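Local coordinates for ABC transporter, substrate binding protein (Agrobacterium tumefaciens, PDB 3C9H) that probably serves as the periplasmic substrate-binding component of an ABC transporter, capturing a solute for import, and binds a magnesium ion, at residues W122-P136 against M315-S329. Residues are numbered along the deposited sequence; the frame is centred on the assembly and turned at random.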
loop_
_atom_site.group_PDB
_atom_site.type_symbol
_atom_site.label_atom_id
_atom_site.label_comp_id
_atom_site.label_asym_id
_atom_site.label_seq_id
_atom_site.Cartn_x
_atom_site.Cartn_y
_atom_site.Cartn_z
ATOM N N TRP A 122 6.282 -17.075 1.895
ATOM C CA TRP A 122 6.748 -15.770 1.435
ATOM C C TRP A 122 6.148 -14.606 2.247
ATOM O O TRP A 122 6.723 -13.532 2.305
ATOM C CB TRP A 122 6.409 -15.572 -0.048
ATOM C CG TRP A 122 4.958 -15.410 -0.384
ATOM C CD1 TRP A 122 4.110 -16.384 -0.814
ATOM C CD2 TRP A 122 4.194 -14.189 -0.381
ATOM N NE1 TRP A 122 2.865 -15.864 -1.042
ATOM C CE2 TRP A 122 2.891 -14.515 -0.782
ATOM C CE3 TRP A 122 4.488 -12.859 -0.059
ATOM C CZ2 TRP A 122 1.889 -13.567 -0.895
ATOM C CZ3 TRP A 122 3.480 -11.926 -0.117
ATOM C CH2 TRP A 122 2.203 -12.275 -0.557
ATOM N N ALA A 123 4.985 -14.842 2.833
ATOM C CA ALA A 123 4.170 -13.819 3.475
ATOM C C ALA A 123 4.324 -13.821 5.002
ATOM O O ALA A 123 3.562 -13.160 5.710
ATOM C CB ALA A 123 2.693 -13.985 3.062
ATOM N N ASN A 124 5.332 -14.530 5.508
ATOM C CA ASN A 124 5.557 -14.628 6.943
ATOM C C ASN A 124 7.042 -14.476 7.286
ATOM O O ASN A 124 7.851 -15.333 6.916
ATOM C CB ASN A 124 5.050 -15.989 7.413
ATOM C CG ASN A 124 5.226 -16.206 8.893
ATOM O OD1 ASN A 124 5.837 -15.400 9.582
ATOM N ND2 ASN A 124 4.682 -17.305 9.388
ATOM N N TRP A 125 7.395 -13.392 7.971
ATOM C CA TRP A 125 8.718 -13.236 8.585
ATOM C C TRP A 125 8.631 -13.560 10.087
ATOM O O TRP A 125 8.071 -12.794 10.858
ATOM C CB TRP A 125 9.279 -11.818 8.397
ATOM C CG TRP A 125 10.730 -11.687 8.836
ATOM C CD1 TRP A 125 11.830 -12.131 8.157
ATOM C CD2 TRP A 125 11.233 -11.095 10.059
ATOM N NE1 TRP A 125 12.974 -11.854 8.870
ATOM C CE2 TRP A 125 12.636 -11.227 10.038
ATOM C CE3 TRP A 125 10.630 -10.506 11.181
ATOM C CZ2 TRP A 125 13.457 -10.756 11.088
ATOM C CZ3 TRP A 125 11.449 -10.031 12.225
ATOM C CH2 TRP A 125 12.836 -10.158 12.169
ATOM N N ARG A 126 9.141 -14.733 10.461
ATOM C CA ARG A 126 9.301 -15.144 11.863
ATOM C C ARG A 126 8.075 -15.069 12.738
ATOM O O ARG A 126 8.190 -14.768 13.926
ATOM C CB ARG A 126 10.393 -14.311 12.516
ATOM C CG ARG A 126 11.709 -14.445 11.819
ATOM C CD ARG A 126 12.787 -13.910 12.696
ATOM N NE ARG A 126 14.093 -14.133 12.103
ATOM C CZ ARG A 126 15.198 -13.457 12.427
ATOM N NH1 ARG A 126 15.178 -12.473 13.334
ATOM N NH2 ARG A 126 16.329 -13.753 11.808
ATOM N N ASN A 127 6.914 -15.386 12.164
ATOM C CA ASN A 127 5.626 -15.343 12.882
ATOM C C ASN A 127 5.369 -13.965 13.520
ATOM O O ASN A 127 4.559 -13.832 14.439
ATOM C CB ASN A 127 5.573 -16.458 13.938
ATOM C CG ASN A 127 5.028 -17.784 13.400
ATOM O OD1 ASN A 127 4.555 -18.614 14.182
ATOM N ND2 ASN A 127 5.093 -17.992 12.099
ATOM N N THR A 128 6.015 -12.949 12.958
ATOM C CA THR A 128 6.063 -11.609 13.536
ATOM C C THR A 128 5.433 -10.549 12.622
ATOM O O THR A 128 4.533 -9.829 13.053
ATOM C CB THR A 128 7.529 -11.215 13.882
ATOM O OG1 THR A 128 8.041 -12.147 14.839
ATOM C CG2 THR A 128 7.589 -9.805 14.517
ATOM N N ALA A 129 5.944 -10.449 11.388
ATOM C CA ALA A 129 5.403 -9.622 10.310
ATOM C C ALA A 129 4.746 -10.500 9.242
ATOM O O ALA A 129 5.378 -11.443 8.692
ATOM C CB ALA A 129 6.520 -8.813 9.671
ATOM N N TYR A 130 3.482 -10.217 8.964
ATOM C CA TYR A 130 2.697 -10.974 8.009
ATOM C C TYR A 130 2.194 -10.098 6.876
ATOM O O TYR A 130 1.552 -9.063 7.114
ATOM C CB TYR A 130 1.480 -11.576 8.707
ATOM C CG TYR A 130 1.783 -12.567 9.816
ATOM C CD1 TYR A 130 1.859 -13.912 9.538
ATOM C CD2 TYR A 130 1.939 -12.159 11.152
ATOM C CE1 TYR A 130 2.114 -14.858 10.544
ATOM C CE2 TYR A 130 2.199 -13.098 12.165
ATOM C CZ TYR A 130 2.279 -14.442 11.847
ATOM O OH TYR A 130 2.506 -15.383 12.799
ATOM N N ALA A 131 2.435 -10.537 5.655
ATOM C CA ALA A 131 1.881 -9.908 4.464
ATOM C C ALA A 131 0.451 -10.370 4.338
ATOM O O ALA A 131 0.187 -11.585 4.330
ATOM C CB ALA A 131 2.657 -10.342 3.205
ATOM N N LEU A 132 -0.480 -9.443 4.197
ATOM C CA LEU A 132 -1.922 -9.788 4.269
ATOM C C LEU A 132 -2.773 -9.542 3.025
ATOM O O LEU A 132 -3.937 -9.973 2.985
ATOM C CB LEU A 132 -2.562 -9.066 5.470
ATOM C CG LEU A 132 -1.911 -9.386 6.821
ATOM C CD1 LEU A 132 -2.396 -8.387 7.916
ATOM C CD2 LEU A 132 -2.204 -10.829 7.219
ATOM N N THR A 133 -2.214 -8.822 2.045
ATOM C CA THR A 133 -2.910 -8.433 0.833
ATOM C C THR A 133 -1.950 -8.610 -0.342
ATOM O O THR A 133 -0.758 -8.839 -0.149
ATOM C CB THR A 133 -3.320 -6.941 0.873
ATOM O OG1 THR A 133 -2.140 -6.109 0.790
ATOM C CG2 THR A 133 -4.127 -6.612 2.152
ATOM N N PHE A 134 -2.470 -8.441 -1.550
ATOM C CA PHE A 134 -1.669 -8.570 -2.784
ATOM C C PHE A 134 -2.199 -7.481 -3.745
ATOM O O PHE A 134 -3.201 -7.682 -4.419
ATOM C CB PHE A 134 -1.881 -10.008 -3.307
ATOM C CG PHE A 134 -0.878 -10.478 -4.329
ATOM C CD1 PHE A 134 0.396 -10.887 -3.943
ATOM C CD2 PHE A 134 -1.230 -10.557 -5.668
ATOM C CE1 PHE A 134 1.323 -11.350 -4.897
ATOM C CE2 PHE A 134 -0.318 -11.011 -6.628
ATOM C CZ PHE A 134 0.958 -11.407 -6.239
ATOM N N GLU A 135 -1.556 -6.309 -3.745
ATOM C CA GLU A 135 -2.082 -5.077 -4.412
ATOM C C GLU A 135 -1.107 -4.466 -5.430
ATOM O O GLU A 135 0.019 -4.179 -5.087
ATOM C CB GLU A 135 -2.421 -4.020 -3.345
ATOM C CG GLU A 135 -3.627 -4.409 -2.477
ATOM C CD GLU A 135 -3.781 -3.488 -1.282
ATOM O OE1 GLU A 135 -4.207 -2.331 -1.489
ATOM O OE2 GLU A 135 -3.427 -3.900 -0.154
ATOM N N PRO A 136 -1.533 -4.297 -6.698
ATOM C CA PRO A 136 -0.636 -3.791 -7.735
ATOM C C PRO A 136 -0.557 -2.264 -7.813
ATOM O O PRO A 136 -1.496 -1.576 -7.405
ATOM C CB PRO A 136 -1.248 -4.337 -9.016
ATOM C CG PRO A 136 -2.737 -4.297 -8.747
ATOM C CD PRO A 136 -2.842 -4.678 -7.249
ATOM N N MET A 315 -4.455 -14.227 -9.388
ATOM C CA MET A 315 -3.719 -13.151 -10.045
ATOM C C MET A 315 -2.396 -13.635 -10.634
ATOM O O MET A 315 -2.058 -13.316 -11.788
ATOM C CB MET A 315 -3.459 -12.004 -9.064
ATOM C CG MET A 315 -4.671 -11.152 -8.856
ATOM S SD MET A 315 -4.452 -9.856 -7.608
ATOM C CE MET A 315 -3.123 -8.836 -8.361
ATOM N N GLN A 316 -1.668 -14.434 -9.862
ATOM C CA GLN A 316 -0.433 -15.010 -10.362
ATOM C C GLN A 316 -0.722 -15.993 -11.501
ATOM O O GLN A 316 0.020 -16.035 -12.488
ATOM C CB GLN A 316 0.349 -15.671 -9.224
ATOM C CG GLN A 316 0.808 -14.638 -8.205
ATOM C CD GLN A 316 1.876 -15.151 -7.261
ATOM O OE1 GLN A 316 1.656 -16.112 -6.515
ATOM N NE2 GLN A 316 3.043 -14.499 -7.278
ATOM N N ALA A 317 -1.815 -16.751 -11.375
ATOM C CA ALA A 317 -2.197 -17.723 -12.406
ATOM C C ALA A 317 -2.471 -17.014 -13.699
ATOM O O ALA A 317 -1.964 -17.423 -14.742
ATOM C CB ALA A 317 -3.431 -18.524 -11.983
ATOM N N ILE A 318 -3.275 -15.956 -13.635
ATOM C CA ILE A 318 -3.674 -15.194 -14.825
ATOM C C ILE A 318 -2.573 -14.293 -15.418
ATOM O O ILE A 318 -2.399 -14.270 -16.644
ATOM C CB ILE A 318 -4.918 -14.336 -14.545
ATOM C CG1 ILE A 318 -6.117 -15.238 -14.188
ATOM C CG2 ILE A 318 -5.230 -13.410 -15.729
ATOM C CD1 ILE A 318 -6.124 -16.638 -14.848
ATOM N N HIS A 319 -1.828 -13.578 -14.572
ATOM C CA HIS A 319 -0.851 -12.580 -15.050
ATOM C C HIS A 319 0.591 -13.051 -15.159
ATOM O O HIS A 319 1.371 -12.472 -15.919
ATOM C CB HIS A 319 -0.898 -11.329 -14.185
ATOM C CG HIS A 319 -2.209 -10.625 -14.247
ATOM N ND1 HIS A 319 -3.152 -10.729 -13.251
ATOM C CD2 HIS A 319 -2.750 -9.829 -15.201
ATOM C CE1 HIS A 319 -4.214 -10.007 -13.579
ATOM N NE2 HIS A 319 -3.995 -9.454 -14.759
ATOM N N GLY A 320 0.958 -14.053 -14.371
ATOM C CA GLY A 320 2.273 -14.658 -14.467
ATOM C C GLY A 320 3.429 -13.717 -14.184
ATOM O O GLY A 320 3.388 -12.939 -13.222
ATOM N N ALA A 321 4.462 -13.796 -15.028
ATOM C CA ALA A 321 5.692 -13.011 -14.853
ATOM C C ALA A 321 5.529 -11.502 -15.085
ATOM O O ALA A 321 6.480 -10.765 -14.872
ATOM C CB ALA A 321 6.822 -13.560 -15.754
ATOM N N GLN A 322 4.361 -11.044 -15.531
ATOM C CA GLN A 322 4.064 -9.600 -15.550
ATOM C C GLN A 322 4.165 -9.037 -14.122
ATOM O O GLN A 322 4.679 -7.931 -13.922
ATOM C CB GLN A 322 2.660 -9.362 -16.105
ATOM C CG GLN A 322 2.182 -7.892 -16.182
ATOM C CD GLN A 322 0.665 -7.790 -16.467
ATOM O OE1 GLN A 322 0.066 -6.703 -16.425
ATOM N NE2 GLN A 322 0.043 -8.936 -16.756
ATOM N N LEU A 323 3.695 -9.818 -13.139
ATOM C CA LEU A 323 3.658 -9.390 -11.728
ATOM C C LEU A 323 5.019 -9.490 -11.061
ATOM O O LEU A 323 5.732 -10.489 -11.226
ATOM C CB LEU A 323 2.669 -10.234 -10.920
ATOM C CG LEU A 323 1.231 -10.302 -11.422
ATOM C CD1 LEU A 323 0.332 -10.963 -10.394
ATOM C CD2 LEU A 323 0.696 -8.932 -11.806
ATOM N N ARG A 324 5.366 -8.457 -10.292
ATOM C CA ARG A 324 6.627 -8.394 -9.573
ATOM C C ARG A 324 6.353 -8.144 -8.075
ATOM O O ARG A 324 6.507 -7.018 -7.596
ATOM C CB ARG A 324 7.532 -7.301 -10.164
ATOM C CG ARG A 324 7.779 -7.409 -11.676
ATOM C CD ARG A 324 8.385 -8.777 -12.042
ATOM N NE ARG A 324 9.198 -8.717 -13.257
ATOM C CZ ARG A 324 8.717 -8.627 -14.495
ATOM N NH1 ARG A 324 7.414 -8.597 -14.707
ATOM N NH2 ARG A 324 9.537 -8.566 -15.534
ATOM N N PRO A 325 5.931 -9.200 -7.340
ATOM C CA PRO A 325 5.681 -9.055 -5.896
ATOM C C PRO A 325 6.955 -9.009 -5.086
ATOM O O PRO A 325 8.025 -9.328 -5.600
ATOM C CB PRO A 325 4.865 -10.296 -5.529
ATOM C CG PRO A 325 5.164 -11.306 -6.614
ATOM C CD PRO A 325 5.660 -10.568 -7.824
ATOM N N VAL A 326 6.810 -8.621 -3.815
ATOM C CA VAL A 326 7.927 -8.454 -2.885
ATOM C C VAL A 326 7.776 -9.496 -1.742
ATOM O O VAL A 326 6.742 -9.536 -1.063
ATOM C CB VAL A 326 7.934 -7.011 -2.295
ATOM C CG1 VAL A 326 9.225 -6.734 -1.570
ATOM C CG2 VAL A 326 7.682 -5.946 -3.407
ATOM N N PRO A 327 8.791 -10.361 -1.547
ATOM C CA PRO A 327 8.749 -11.359 -0.462
ATOM C C PRO A 327 9.159 -10.772 0.903
ATOM O O PRO A 327 9.971 -9.837 0.955
ATOM C CB PRO A 327 9.754 -12.415 -0.922
ATOM C CG PRO A 327 10.769 -11.639 -1.757
ATOM C CD PRO A 327 10.033 -10.448 -2.344
ATOM N N VAL A 328 8.602 -11.319 1.984
ATOM C CA VAL A 328 8.854 -10.835 3.363
ATOM C C VAL A 328 9.858 -11.722 4.131
ATOM O O VAL A 328 10.652 -11.238 4.950
ATOM C CB VAL A 328 7.541 -10.821 4.184
ATOM C CG1 VAL A 328 7.721 -10.071 5.484
ATOM C CG2 VAL A 328 6.393 -10.218 3.376
ATOM N N SER A 329 9.792 -13.029 3.860
ATOM C CA SER A 329 10.495 -14.064 4.626
ATOM C C SER A 329 12.033 -13.966 4.667
ATOM O O SER A 329 12.643 -14.438 5.641
ATOM C CB SER A 329 10.076 -15.449 4.114
ATOM O OG SER A 329 10.276 -15.566 2.707
#
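F134 packs against M315, L323 and P325, and V328 against W125 and A131, joining the β-hairpin 124-125/129-131 and the start of strand 135-142 to the helix-turn-strand segment 315-329, within the periplasmic-binding-protein fold of this solute-binding protein. With CG of F134 anti to the backbone N (chi1 -164°), the ring reaches between helix 312-319 and strand 323-325. M315 slides past it in the opposite direction; its SD lies at the ring edge in a Met-aromatic contact, 5.2 Å from the F134 centroid, and the bend at chi3 turns CE onto F134 CD2. L323 CD1 also lies at the edge, 3.8 Å from F134 CE2. P325 CB approaches F134 CE1 at 3.7 Å, and the side chains of Q316 and F134 cross at about a right angle, Q316 CG against F134 CZ, with the amide plane 68° from the ring.

At the hairpin, the two branches of V328 divide the work: CG1 packs on W125 CB, whereas CG2 meets A131 CB at 3.7 Å. V100 of helix 96-104 adds to this apolar cluster. A classic bulge in the hairpin sets T128 and A129 both facing W125, whose indole receives R126 CG over one face and S329 O near its plane at the edge. The backbones are tied where V328 N donates to W122 O (2.9 Å, 159° at the hydrogen); S329 N adds a weak second bond to the same oxygen, at 3.5 Å.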